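Local coordinates for antifungal protein GAFP-1 (Gastrodia elata, PDB 1XD5) that probably binds mannose as a monomeric, bulb-type monocot lectin and is named for its antifungal activity, at residues 77-80 / 81-85; 64-67 / 68-71. All blocks are in the same frame, centred on the assembly; numbering follows the deposited sequence.

How the contacts relate
Both contacts are local and follow each other along the chain: the hairpin of contact 2 (64-67 with 68-71) closes before the connection of contact 1 (77-80 with 81-85) leads from strand 69-73 into strand 84-87. Their centres lie 19 Å apart and their nearest atoms about 9 Å, without touching. Contact 2 lies at the edge of one four-stranded sheet, and contact 1 on the way into the next of the three sheets of the beta-prism. Contact 2 takes in the end of the sequence Gln57 to Tyr65, which matches the family's mannose-binding motif and so probably forms a sugar pocket; Tyr65 hydrogen-bonds Gln57, and Asn77 of contact 1 touches Asp59 and Asn61.

Contact 1. Residues 77-80 / 81-85; sequences NRQN and GNYYL
Arg78 lays its aliphatic part beside the hydroxyl end of Tyr83. Its CG stands between the backbone N and the carbonyl carbon (chi1 42°), which directs the chain toward the tyrosine; CG lies 3.4 Å and CD 3.2 Å from Tyr83 OH. A bend about the CG-CD bond (chi3) turns the guanidinium away from the phenol oxygen, its plane 75° from that of the ring. Arginine suits this exposed place because its methylenes can pack against the phenol's hydroxyl end while the charged group stays at the surface.

Gln79 supplies the polar bond. Tyr83 OH donates to Gln79 O over 2.8 Å, with the oxygen at the ring edge, in the ring plane, and a C=O...donor angle of 153°. The phenol is long enough to reach across the loop from a buried start. The glutamine side chain folds back toward the same hydroxyl, but Gln79 OE1 stays 3.9 Å from Tyr83 OH, so the backbone oxygen does the holding. Asn80 C lies 4.2 Å from Tyr83 CE1, while the Asn80 side chain turns from 81-85 and touches Asp59. Gly81, with no side chain, then passes in a nearly fully extended form.

Gly81 shares a backbone hydrogen bond with Asn58 and Tyr83 one with Ser6. The Tyr83 ring packs on Ile95 of strand 93-96 and Ile103 of strand 102-105, so it rests against the sheet of strand 84-87.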
# COMPACT_ATOMS: atom_id res chain seq x y z
N ASN A 77 5.49 5.68 10.60
CA ASN A 77 6.90 6.09 10.68
C ASN A 77 7.51 5.68 12.02
O ASN A 77 6.90 5.82 13.07
CB ASN A 77 7.06 7.60 10.45
CG ASN A 77 6.19 8.44 11.39
OD1 ASN A 77 6.70 9.17 12.25
ND2 ASN A 77 4.88 8.35 11.22
N ARG A 78 8.72 5.13 11.95
CA ARG A 78 9.48 4.73 13.13
C ARG A 78 10.96 4.85 12.77
O ARG A 78 11.33 5.68 11.95
CB ARG A 78 9.10 3.32 13.59
CG ARG A 78 8.95 2.29 12.46
CD ARG A 78 8.77 0.86 12.95
NE ARG A 78 7.52 0.66 13.68
CZ ARG A 78 7.35 -0.22 14.66
NH1 ARG A 78 8.36 -0.99 15.06
NH2 ARG A 78 6.16 -0.32 15.26
N GLN A 79 11.80 4.03 13.38
CA GLN A 79 13.22 4.03 13.04
C GLN A 79 13.44 3.45 11.64
O GLN A 79 12.67 2.61 11.17
CB GLN A 79 14.03 3.25 14.09
CG GLN A 79 13.72 1.75 14.16
CD GLN A 79 12.46 1.40 14.99
OE1 GLN A 79 12.05 0.24 15.01
NE2 GLN A 79 11.88 2.40 15.66
N ASN A 80 14.49 3.92 10.97
CA ASN A 80 14.85 3.38 9.67
C ASN A 80 15.15 1.90 9.76
O ASN A 80 15.68 1.42 10.76
CB ASN A 80 16.05 4.11 9.09
CG ASN A 80 15.75 5.56 8.72
OD1 ASN A 80 16.67 6.33 8.43
ND2 ASN A 80 14.48 5.94 8.73
N GLY A 81 14.80 1.17 8.70
CA GLY A 81 15.11 -0.24 8.64
C GLY A 81 14.66 -0.79 7.30
O GLY A 81 14.36 -0.04 6.38
N ASN A 82 14.62 -2.12 7.21
CA ASN A 82 14.09 -2.81 6.05
C ASN A 82 12.66 -3.21 6.34
O ASN A 82 12.40 -3.96 7.29
CB ASN A 82 14.93 -4.05 5.74
CG ASN A 82 16.24 -3.71 5.06
OD1 ASN A 82 16.27 -3.22 3.92
ND2 ASN A 82 17.34 -3.97 5.76
N TYR A 83 11.74 -2.66 5.56
CA TYR A 83 10.33 -3.00 5.69
C TYR A 83 9.82 -3.43 4.33
O TYR A 83 10.43 -3.11 3.31
CB TYR A 83 9.53 -1.80 6.20
CG TYR A 83 10.01 -1.26 7.53
CD1 TYR A 83 10.89 -0.18 7.59
CD2 TYR A 83 9.60 -1.85 8.73
CE1 TYR A 83 11.34 0.31 8.81
CE2 TYR A 83 10.04 -1.37 9.96
CZ TYR A 83 10.92 -0.30 9.99
OH TYR A 83 11.35 0.19 11.20
N TYR A 84 8.72 -4.16 4.30
CA TYR A 84 8.06 -4.44 3.03
C TYR A 84 6.57 -4.45 3.21
O TYR A 84 6.07 -4.81 4.27
CB TYR A 84 8.56 -5.74 2.37
CG TYR A 84 8.33 -6.98 3.19
CD1 TYR A 84 9.23 -7.34 4.19
CD2 TYR A 84 7.24 -7.81 2.96
CE1 TYR A 84 9.04 -8.48 4.96
CE2 TYR A 84 7.03 -8.97 3.73
CZ TYR A 84 7.95 -9.29 4.72
OH TYR A 84 7.79 -10.40 5.51
N LEU A 85 5.88 -4.02 2.16
CA LEU A 85 4.43 -4.09 2.06
C LEU A 85 4.08 -5.34 1.26
O LEU A 85 4.67 -5.59 0.21
CB LEU A 85 3.92 -2.86 1.32
CG LEU A 85 2.41 -2.76 1.10
CD1 LEU A 85 1.71 -2.46 2.42
CD2 LEU A 85 2.12 -1.68 0.07

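Contact 2. Residues 64-67 / 68-71; sequences IYSG and SRAI
Arg69 curls back over Ser66, its partner in a hydrogen-bonded antiparallel pair. Arg69 CB starts 3.6 Å from Ser66 O; past CG, also near it, bends at chi2 (109°) and chi3 bring Arg69 CD to 3.5 Å from that oxygen. NE keeps the same company, CZ lies equally near Ser66 O and OG, and NH1 is near both. One face of the guanidinium lies over Ser66 O, which is offset toward the rim. At the tip, Arg69 NH2 comes within 3.3 Å of Ser66 OG, too poorly angled for a hydrogen bond; that hydroxyl bonds Ser50 O instead.

Ser66 N donates to Arg69 O (2.9 Å) and Arg69 N returns a bond to Ser66 O (3.0 Å), while Ile71 N donates to Ile64 O (2.8 Å). A type II' turn from Ser66 to Arg69 centres on Gly67, which readily adopts the positive phi of 58°, and on small, polar Ser68 at an exposed corner. On the sheet face of Tyr65 and Ala70, the small methyl meets the ring, Ala70 CB 4.1 Å from Tyr65 CE1. Tyr65 OH is held by Gln57 OE1, and Lys55 makes a cation-pi contact with the ring.

Ser66 O thus has one backbone donor and a positive group over it, probably polarising its C=O further, although the guanidinium makes no hydrogen bond to it; away from the turn, Ile64 CG2 meets Ile71 CB at 3.9 Å, adding to their backbone bond.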
# COMPACT_ATOMS: atom_id res chain seq x y z
N ILE A 64 1.36 8.17 0.07
CA ILE A 64 0.95 8.51 -1.27
C ILE A 64 1.47 9.91 -1.57
O ILE A 64 1.23 10.84 -0.80
CB ILE A 64 -0.60 8.48 -1.41
CG1 ILE A 64 -1.14 7.07 -1.13
CG2 ILE A 64 -1.03 9.00 -2.79
CD1 ILE A 64 -2.67 7.00 -1.15
N TYR A 65 2.18 10.05 -2.69
CA TYR A 65 2.67 11.35 -3.15
C TYR A 65 2.13 11.67 -4.53
O TYR A 65 1.93 10.77 -5.33
CB TYR A 65 4.20 11.38 -3.25
CG TYR A 65 4.93 11.40 -1.92
CD1 TYR A 65 5.19 12.59 -1.26
CD2 TYR A 65 5.37 10.21 -1.35
CE1 TYR A 65 5.86 12.60 -0.03
CE2 TYR A 65 6.04 10.20 -0.15
CZ TYR A 65 6.28 11.39 0.52
OH TYR A 65 6.95 11.33 1.72
N SER A 66 1.91 12.95 -4.79
CA SER A 66 1.69 13.42 -6.16
C SER A 66 2.83 14.40 -6.40
O SER A 66 2.85 15.48 -5.83
CB SER A 66 0.34 14.10 -6.31
OG SER A 66 0.17 14.61 -7.63
N GLY A 67 3.80 13.99 -7.21
CA GLY A 67 5.05 14.74 -7.31
C GLY A 67 5.67 14.83 -5.92
O GLY A 67 5.87 13.81 -5.27
N SER A 68 5.92 16.05 -5.46
CA SER A 68 6.52 16.26 -4.14
C SER A 68 5.50 16.43 -3.00
O SER A 68 5.86 16.45 -1.82
CB SER A 68 7.48 17.46 -4.16
OG SER A 68 6.77 18.66 -4.42
N ARG A 69 4.22 16.53 -3.35
CA ARG A 69 3.17 16.75 -2.35
C ARG A 69 2.71 15.45 -1.71
O ARG A 69 2.36 14.51 -2.42
CB ARG A 69 1.97 17.44 -2.99
CG ARG A 69 2.27 18.82 -3.60
CD ARG A 69 2.24 18.85 -5.12
NE ARG A 69 0.95 18.44 -5.66
CZ ARG A 69 0.70 18.21 -6.95
NH1 ARG A 69 1.66 18.35 -7.85
NH2 ARG A 69 -0.51 17.83 -7.33
N ALA A 70 2.71 15.40 -0.37
CA ALA A 70 2.16 14.28 0.39
C ALA A 70 0.64 14.34 0.37
O ALA A 70 0.06 15.42 0.55
CB ALA A 70 2.67 14.31 1.83
N ILE A 71 -0.00 13.19 0.18
CA ILE A 71 -1.46 13.12 0.08
C ILE A 71 -2.09 12.35 1.24
O ILE A 71 -3.16 12.71 1.74
CB ILE A 71 -1.89 12.46 -1.26
CG1 ILE A 71 -1.28 13.16 -2.49
CG2 ILE A 71 -3.42 12.34 -1.34
CD1 ILE A 71 -1.63 14.66 -2.64